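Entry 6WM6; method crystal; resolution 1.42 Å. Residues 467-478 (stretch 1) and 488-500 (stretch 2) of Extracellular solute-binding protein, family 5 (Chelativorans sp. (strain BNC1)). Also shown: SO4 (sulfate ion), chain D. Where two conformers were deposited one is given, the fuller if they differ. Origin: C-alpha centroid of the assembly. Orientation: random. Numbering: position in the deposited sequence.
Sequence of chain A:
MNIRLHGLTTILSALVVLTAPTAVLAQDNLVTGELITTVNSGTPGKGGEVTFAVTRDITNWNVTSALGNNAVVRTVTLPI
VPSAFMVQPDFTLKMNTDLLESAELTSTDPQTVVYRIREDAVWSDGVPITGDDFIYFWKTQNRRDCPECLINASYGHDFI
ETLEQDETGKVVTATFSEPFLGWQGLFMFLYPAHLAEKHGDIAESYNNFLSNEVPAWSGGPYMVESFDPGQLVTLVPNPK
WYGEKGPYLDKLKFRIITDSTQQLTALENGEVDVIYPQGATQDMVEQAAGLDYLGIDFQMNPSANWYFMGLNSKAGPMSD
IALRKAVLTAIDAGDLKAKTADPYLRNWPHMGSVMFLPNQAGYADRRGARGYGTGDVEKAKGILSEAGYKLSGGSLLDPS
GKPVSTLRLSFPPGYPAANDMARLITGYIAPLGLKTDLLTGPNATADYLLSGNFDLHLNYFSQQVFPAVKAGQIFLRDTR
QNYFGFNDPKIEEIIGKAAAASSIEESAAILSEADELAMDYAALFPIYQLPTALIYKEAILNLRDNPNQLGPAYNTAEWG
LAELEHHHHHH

Stretch 1 467-478: PAVKAGQIFLRD
Stretch 2 (488-500) DPKIEEIIGKAAA

Stretch 1 opens as a helix from Pro-467; beyond it Phe-475 sits at phi/psi -107/-2°, and Leu-476 (-91/147°) and Arg-477 (-56/139°) are extended; Asp-478 follows with a positive phi of 65°. Stretch 2 is a regular helix from Pro-489 to about Ala-499. The two helices run roughly antiparallel, their N-to-C directions 148° apart (signed crossing angle -148°) and their axes 8.6 Å apart at closest approach. The register pairs Ala-468 with Ala-499 (CA to CA 5.3 Å) and Leu-476 with Glu-492 (CA to CA 5.9 Å), and the contact buries 534 Å² in all.

Small residues meet at the Ala-468 end. Ala-468 CB points toward stretch 2 and lies 3.8 Å from Ala-498 CB and 4.2 Å from Ala-499 CB, and it also lies 3.8 Å from Ala-499 N, so the Ala-468 methyl reaches the backbone of the second helix. Next along the interface, Ile-495 points toward stretch 1 with chi1 -70° (m) and chi2 169° (t). This rotamer extends CD1 to 3.8 Å from each of Ala-471 CB, Phe-475 CB and Leu-476 CD1, while Ile-495 CG2 rests 3.6 Å from Ala-468 O and 3.8 Å from Gly-472 N. Phe-475 also starts toward stretch 2, its CB 4.1 Å from Ile-491 CG2, but chi1 -62° (m) and chi2 -85° lead the ring away. Ile-491 has the same m,t rotamer as Ile-495 (-71°, 177°) and also points toward stretch 1. In Leu-476 chi1 -87° (m) sets CG 3.9 Å from Glu-492 CG, and chi2 44° (p) sets Leu-476 CD1 against Ile-495 CD1.

Polar bonding centres on Glu-492. Chi1 -57° (m), chi2 -170° (t) and chi3 12° carry its carboxylate to the extended residues, where OE2 accepts from Arg-477 N at 2.9 Å, nearly linearly (177°), and from Arg-477 NE at 2.8 Å. The latter is a salt bridge, supplemented by a weak bond from Arg-477 NH2 to Glu-492 OE1 at 3.3 Å. Arg-477 achieves this two-point grip with chi angles of -65° (m), 163° (t), -78° (m) and 180°: the carboxylate meets the guanidinium edge, while Pro-489 CG lies over one face, 3.7 Å from Arg-477 NH2.

Two waters extend the network. Water 1 donates to Phe-475 O and Glu-492 OE2, both 2.8 Å from its oxygen, and accepts from Asp-488 N at 2.9 Å; water 2 donates to Arg-477 O (2.8 Å from its oxygen) and Glu-492 OE1 (3.2 Å). Asp-488, chi1 -168° (t), caps the second helix by accepting from Lys-490 N at OD1 (2.9 Å).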

ATOM      1  N   PRO A 467       6.034 -10.068   3.214  1.00 14.82           N
ATOM      2  CA  PRO A 467       6.388  -9.339   4.443  1.00 15.77           C
ATOM      3  C   PRO A 467       7.855  -9.026   4.582  1.00 15.51           C
ATOM      4  O   PRO A 467       8.208  -7.947   5.091  1.00 16.43           O
ATOM      5  CB  PRO A 467       5.887 -10.280   5.546  1.00 16.29           C
ATOM      6  CG  PRO A 467       4.676 -10.907   4.938  1.00 15.84           C
ATOM      7  CD  PRO A 467       5.059 -11.148   3.476  1.00 16.13           C
ATOM      8  N   ALA A 468       8.749  -9.914   4.130  1.00 14.94           N
ATOM      9  CA  ALA A 468      10.173  -9.669   4.318  1.00 16.44           C
ATOM     10  C   ALA A 468      10.661  -8.519   3.456  1.00 16.40           C
ATOM     11  O   ALA A 468      11.615  -7.832   3.836  1.00 18.21           O
ATOM     12  CB  ALA A 468      10.979 -10.922   3.994  1.00 17.59           C
ATOM     13  N   VAL A 469      10.038  -8.310   2.289  1.00 16.72           N
ATOM     14  CA  VAL A 469      10.405  -7.187   1.428  1.00 17.09           C
ATOM     15  C   VAL A 469       9.964  -5.881   2.067  1.00 17.09           C
ATOM     16  O   VAL A 469      10.738  -4.920   2.167  1.00 18.28           O
ATOM     17  CB  VAL A 469       9.837  -7.372   0.013  1.00 17.79           C
ATOM     18  CG1 VAL A 469      10.138  -6.117  -0.841  1.00 17.72           C
ATOM     19  CG2 VAL A 469      10.439  -8.619  -0.632  1.00 19.03           C
ATOM     20  N   LYS A 470       8.730  -5.841   2.567  1.00 16.32           N
ATOM     21  CA  LYS A 470       8.264  -4.631   3.233  1.00 16.49           C
ATOM     22  C   LYS A 470       9.111  -4.328   4.453  1.00 17.50           C
ATOM     23  O   LYS A 470       9.478  -3.169   4.706  1.00 18.54           O
ATOM     24  CB  LYS A 470       6.796  -4.774   3.639  1.00 18.90           C
ATOM     25  CG  LYS A 470       6.219  -3.600   4.437  1.00 20.81           C
ATOM     26  CD  LYS A 470       6.201  -2.354   3.595  1.00 22.82           C
ATOM     27  CE  LYS A 470       5.511  -1.201   4.317  1.00 22.29           C
ATOM     28  NZ  LYS A 470       5.356  -0.072   3.397  1.00 24.56           N
ATOM     29  N   ALA A 471       9.448  -5.356   5.224  1.00 16.92           N
ATOM     30  CA  ALA A 471      10.206  -5.139   6.447  1.00 17.18           C
ATOM     31  C   ALA A 471      11.547  -4.496   6.168  1.00 17.49           C
ATOM     32  O   ALA A 471      12.019  -3.672   6.967  1.00 18.35           O
ATOM     33  CB  ALA A 471      10.380  -6.472   7.171  1.00 16.64           C
ATOM     34  N   GLY A 472      12.174  -4.837   5.039  1.00 17.83           N
ATOM     35  CA  GLY A 472      13.443  -4.239   4.669  1.00 19.88           C
ATOM     36  C   GLY A 472      13.355  -2.758   4.378  1.00 21.60           C
ATOM     37  O   GLY A 472      14.405  -2.087   4.323  1.00 25.09           O
ATOM     38  N   GLN A 473      12.162  -2.218   4.194  1.00 19.99           N
ATOM     39  CA  GLN A 473      11.956  -0.782   3.973  0.59 21.65           C
ATOM     40  C   GLN A 473      11.668  -0.008   5.235  1.00 24.67           C
ATOM     41  O   GLN A 473      11.752   1.233   5.214  1.00 29.22           O
ATOM     42  CB  GLN A 473      10.726  -0.571   3.083  0.59 23.91           C
ATOM     43  CG  GLN A 473      10.842  -1.126   1.722  0.59 20.20           C
ATOM     44  CD  GLN A 473      11.953  -0.463   0.956  0.59 22.76           C
ATOM     45  OE1 GLN A 473      11.937   0.752   0.752  0.59 26.66           O
ATOM     46  NE2 GLN A 473      12.937  -1.251   0.547  0.59 27.97           N
ATOM     47  N   ILE A 474      11.376  -0.679   6.337  1.00 20.61           N
ATOM     48  CA  ILE A 474      10.880  -0.057   7.552  1.00 23.24           C
ATOM     49  C   ILE A 474      11.867  -0.191   8.704  1.00 23.46           C
ATOM     50  O   ILE A 474      11.979   0.715   9.528  1.00 26.21           O
ATOM     51  CB  ILE A 474       9.520  -0.675   7.971  1.00 31.45           C
ATOM     52  CG1 ILE A 474       8.406  -0.305   7.012  1.00 41.38           C
ATOM     53  CG2 ILE A 474       9.165  -0.231   9.410  1.00 33.70           C
ATOM     54  CD1 ILE A 474       7.116  -1.046   7.351  1.00 30.73           C
ATOM     55  N   PHE A 475      12.526  -1.341   8.854  1.00 19.92           N
ATOM     56  CA  PHE A 475      13.182  -1.695  10.106  1.00 19.36           C
ATOM     57  C   PHE A 475      14.698  -1.597  10.047  1.00 22.77           C
ATOM     58  O   PHE A 475      15.350  -1.849  11.057  1.00 25.59           O
ATOM     59  CB  PHE A 475      12.772  -3.098  10.577  1.00 19.73           C
ATOM     60  CG  PHE A 475      11.303  -3.225  10.867  1.00 18.22           C
ATOM     61  CD1 PHE A 475      10.788  -2.857  12.114  1.00 20.83           C
ATOM     62  CD2 PHE A 475      10.416  -3.712   9.925  1.00 17.12           C
ATOM     63  CE1 PHE A 475       9.438  -2.964  12.383  1.00 21.38           C
ATOM     64  CE2 PHE A 475       9.071  -3.813  10.188  1.00 18.73           C
ATOM     65  CZ  PHE A 475       8.578  -3.417  11.416  1.00 19.72           C
ATOM     66  N   LEU A 476      15.262  -1.247   8.905  1.00 20.94           N
ATOM     67  CA  LEU A 476      16.714  -1.197   8.755  1.00 21.32           C
ATOM     68  C   LEU A 476      17.200   0.201   9.087  1.00 21.49           C
ATOM     69  O   LEU A 476      16.505   1.203   8.860  1.00 23.27           O
ATOM     70  CB  LEU A 476      17.110  -1.569   7.327  1.00 25.30           C
ATOM     71  CG  LEU A 476      17.309  -3.053   6.986  1.00 38.92           C
ATOM     72  CD1 LEU A 476      16.229  -3.945   7.546  1.00 28.94           C
ATOM     73  CD2 LEU A 476      17.396  -3.227   5.474  1.00 33.34           C
ATOM     74  N   ARG A 477      18.393   0.274   9.658  1.00 24.31           N
ATOM     75  CA  ARG A 477      19.023   1.573   9.816  1.00 28.20           C
ATOM     76  C   ARG A 477      19.115   2.233   8.439  1.00 28.73           C
ATOM     77  O   ARG A 477      19.367   1.574   7.425  1.00 31.54           O
ATOM     78  CB  ARG A 477      20.420   1.410  10.405  1.00 32.14           C
ATOM     79  CG  ARG A 477      20.449   0.861  11.809  1.00 44.21           C
ATOM     80  CD  ARG A 477      21.841   0.339  12.140  1.00 66.65           C
ATOM     81  NE  ARG A 477      22.092  -0.972  11.544  1.00 77.54           N
ATOM     82  CZ  ARG A 477      23.227  -1.649  11.680  1.00 81.75           C
ATOM     83  NH1 ARG A 477      24.226  -1.139  12.388  1.00 82.22           N
ATOM     84  NH2 ARG A 477      23.365  -2.836  11.106  1.00 82.47           N
ATOM     85  N   ASP A 478      18.848   3.528   8.392  1.00 44.83           N
ATOM     86  CA  ASP A 478      19.032   4.304   7.170  1.00 48.67           C
ATOM     87  C   ASP A 478      18.095   3.881   6.038  1.00 41.65           C
ATOM     88  O   ASP A 478      18.453   3.973   4.864  1.00 42.38           O
ATOM     89  CB  ASP A 478      20.488   4.259   6.685  1.00 57.23           C
ATOM     90  CG  ASP A 478      21.476   4.666   7.760  1.00 68.61           C
ATOM     91  OD1 ASP A 478      21.115   5.495   8.622  1.00 72.09           O
ATOM     92  OD2 ASP A 478      22.616   4.157   7.740  1.00 68.37           O
ATOM     93  N   ASP A 488      19.043  -2.405  15.080  1.00 23.76           N
ATOM     94  CA  ASP A 488      19.371  -3.735  15.588  1.00 24.56           C
ATOM     95  C   ASP A 488      19.914  -4.581  14.450  1.00 24.82           C
ATOM     96  O   ASP A 488      19.150  -5.058  13.591  1.00 22.79           O
ATOM     97  CB  ASP A 488      18.152  -4.389  16.234  1.00 22.81           C
ATOM     98  CG  ASP A 488      18.513  -5.633  17.013  1.00 30.17           C
ATOM     99  OD1 ASP A 488      19.622  -6.186  16.788  1.00 30.86           O
ATOM    100  OD2 ASP A 488      17.711  -6.063  17.866  1.00 31.94           O
ATOM    101  N   PRO A 489      21.230  -4.801  14.408  1.00 23.68           N
ATOM    102  CA  PRO A 489      21.788  -5.652  13.346  1.00 23.78           C
ATOM    103  C   PRO A 489      21.169  -7.039  13.297  1.00 22.42           C
ATOM    104  O   PRO A 489      21.132  -7.640  12.219  1.00 24.61           O
ATOM    105  CB  PRO A 489      23.286  -5.694  13.669  1.00 27.13           C
ATOM    106  CG  PRO A 489      23.527  -4.434  14.458  1.00 31.67           C
ATOM    107  CD  PRO A 489      22.280  -4.234  15.276  1.00 26.87           C
ATOM    108  N   LYS A 490      20.702  -7.576  14.423  1.00 22.09           N
ATOM    109  CA  LYS A 490      20.069  -8.896  14.404  1.00 21.41           C
ATOM    110  C   LYS A 490      18.746  -8.875  13.642  1.00 20.36           C
ATOM    111  O   LYS A 490      18.462  -9.793  12.861  1.00 20.56           O
ATOM    112  CB  LYS A 490      19.872  -9.391  15.838  1.00 24.67           C
ATOM    113  CG  LYS A 490      19.284 -10.788  15.971  1.00 43.26           C
ATOM    114  CD  LYS A 490      20.105 -11.837  15.234  1.00 65.28           C
ATOM    115  CE  LYS A 490      19.605 -13.245  15.547  1.00 74.54           C
ATOM    116  NZ  LYS A 490      20.384 -14.300  14.839  1.00 79.21           N
ATOM    117  N   ILE A 491      17.932  -7.837  13.843  1.00 20.17           N
ATOM    118  CA  ILE A 491      16.712  -7.688  13.053  1.00 19.47           C
ATOM    119  C   ILE A 491      17.053  -7.634  11.575  1.00 19.54           C
ATOM    120  O   ILE A 491      16.386  -8.274  10.743  1.00 18.68           O
ATOM    121  CB  ILE A 491      15.931  -6.450  13.507  1.00 20.52           C
ATOM    122  CG1 ILE A 491      15.315  -6.708  14.892  1.00 21.98           C
ATOM    123  CG2 ILE A 491      14.850  -6.078  12.465  1.00 21.06           C
ATOM    124  CD1 ILE A 491      14.580  -5.523  15.461  1.00 23.03           C
ATOM    125  N   GLU A 492      18.094  -6.867  11.216  1.00 20.02           N
ATOM    126  CA  GLU A 492      18.443  -6.721   9.806  1.00 19.63           C
ATOM    127  C   GLU A 492      18.911  -8.052   9.223  1.00 19.70           C
ATOM    128  O   GLU A 492      18.555  -8.400   8.095  1.00 21.12           O
ATOM    129  CB  GLU A 492      19.513  -5.633   9.653  1.00 21.88           C
ATOM    130  CG  GLU A 492      19.054  -4.321  10.234  1.00 24.90           C
ATOM    131  CD  GLU A 492      19.960  -3.158   9.898  1.00 34.49           C
ATOM    132  OE1 GLU A 492      20.832  -3.308   9.020  1.00 41.16           O
ATOM    133  OE2 GLU A 492      19.780  -2.095  10.518  1.00 25.42           O
ATOM    134  N   GLU A 493      19.697  -8.806   9.981  1.00 20.56           N
ATOM    135  CA  GLU A 493      20.168 -10.107   9.523  1.00 21.21           C
ATOM    136  C   GLU A 493      18.991 -11.048   9.293  1.00 18.60           C
ATOM    137  O   GLU A 493      18.942 -11.770   8.283  1.00 19.81           O
ATOM    138  CB  GLU A 493      21.140 -10.683  10.545  1.00 23.25           C
ATOM    139  CG  GLU A 493      21.577 -12.120  10.296  1.00 42.95           C
ATOM    140  CD  GLU A 493      22.436 -12.664  11.428  1.00 65.18           C
ATOM    141  OE1 GLU A 493      22.459 -12.044  12.515  1.00 66.40           O
ATOM    142  OE2 GLU A 493      23.090 -13.708  11.229  1.00 69.60           O
ATOM    143  N   ILE A 494      18.034 -11.063  10.221  1.00 18.23           N
ATOM    144  CA  ILE A 494      16.871 -11.926  10.080  1.00 16.83           C
ATOM    145  C   ILE A 494      16.059 -11.552   8.852  1.00 17.72           C
ATOM    146  O   ILE A 494      15.627 -12.432   8.095  1.00 18.54           O
ATOM    147  CB  ILE A 494      16.006 -11.853  11.349  1.00 17.57           C
ATOM    148  CG1 ILE A 494      16.717 -12.475  12.553  1.00 19.62           C
ATOM    149  CG2 ILE A 494      14.664 -12.563  11.113  1.00 18.10           C
ATOM    150  CD1 ILE A 494      16.166 -12.006  13.872  1.00 20.06           C
ATOM    151  N   ILE A 495      15.842 -10.254   8.632  1.00 17.52           N
ATOM    152  CA  ILE A 495      15.071  -9.815   7.474  1.00 17.75           C
ATOM    153  C   ILE A 495      15.758 -10.253   6.187  1.00 17.00           C
ATOM    154  O   ILE A 495      15.102 -10.717   5.250  1.00 18.30           O
ATOM    155  CB  ILE A 495      14.837  -8.288   7.531  1.00 18.01           C
ATOM    156  CG1 ILE A 495      13.871  -7.935   8.655  1.00 17.35           C
ATOM    157  CG2 ILE A 495      14.360  -7.775   6.174  1.00 18.77           C
ATOM    158  CD1 ILE A 495      13.770  -6.444   8.961  1.00 19.33           C
ATOM    159  N   GLY A 496      17.089 -10.172   6.146  1.00 18.85           N
ATOM    160  CA  GLY A 496      17.810 -10.582   4.955  1.00 19.23           C
ATOM    161  C   GLY A 496      17.692 -12.075   4.700  1.00 18.49           C
ATOM    162  O   GLY A 496      17.492 -12.511   3.556  1.00 20.65           O
ATOM    163  N   LYS A 497      17.778 -12.884   5.761  1.00 18.66           N
ATOM    164  CA  LYS A 497      17.579 -14.321   5.590  1.00 19.64           C
ATOM    165  C   LYS A 497      16.156 -14.625   5.140  1.00 18.64           C
ATOM    166  O   LYS A 497      15.934 -15.478   4.278  1.00 18.77           O
ATOM    167  CB  LYS A 497      17.890 -15.057   6.894  1.00 21.24           C
ATOM    168  CG  LYS A 497      19.378 -15.095   7.203  1.00 24.47           C
ATOM    169  CD  LYS A 497      19.666 -15.717   8.555  1.00 41.17           C
ATOM    170  CE  LYS A 497      21.166 -15.777   8.813  1.00 57.87           C
ATOM    171  NZ  LYS A 497      21.473 -16.353  10.151  1.00 69.05           N
ATOM    172  N   ALA A 498      15.176 -13.893   5.666  1.00 17.04           N
ATOM    173  CA  ALA A 498      13.798 -14.131   5.279  1.00 15.69           C
ATOM    174  C   ALA A 498      13.564 -13.763   3.815  1.00 16.94           C
ATOM    175  O   ALA A 498      12.794 -14.428   3.109  1.00 17.15           O
ATOM    176  CB  ALA A 498      12.863 -13.320   6.182  1.00 16.90           C
ATOM    177  N   ALA A 499      14.224 -12.712   3.333  1.00 16.43           N
ATOM    178  CA  ALA A 499      14.069 -12.284   1.947  1.00 16.83           C
ATOM    179  C   ALA A 499      14.758 -13.216   0.970  1.00 18.06           C
ATOM    180  O   ALA A 499      14.487 -13.137  -0.233  1.00 19.07           O
ATOM    181  CB  ALA A 499      14.594 -10.856   1.798  1.00 18.55           C
ATOM    182  N   ALA A 500      15.627 -14.102   1.456  1.00 18.49           N
ATOM    183  CA  ALA A 500      16.316 -15.093   0.646  1.00 19.83           C
ATOM    184  C   ALA A 500      15.634 -16.449   0.643  1.00 20.09           C
ATOM    185  O   ALA A 500      16.119 -17.367  -0.037  1.00 21.92           O
ATOM    186  CB  ALA A 500      17.753 -15.245   1.128  1.00 19.58           C
TER
HETATM  187  S   SO4 D 603      15.411  -1.093  -1.828  1.00 28.75           S
HETATM  188  O1  SO4 D 603      15.563   0.046  -2.750  1.00 27.10           O
HETATM  189  O2  SO4 D 603      14.181  -1.822  -2.153  1.00 26.19           O
HETATM  190  O3  SO4 D 603      15.267  -0.624  -0.450  1.00 35.09           O
HETATM  191  O4  SO4 D 603      16.555  -1.987  -1.957  1.00 31.82           O
HETATM  192  O   HOH W   1      17.769  -1.929  12.493  1.00 27.11           O
HETATM  193  O   HOH W   2      21.006  -0.675   7.258  1.00 46.85           O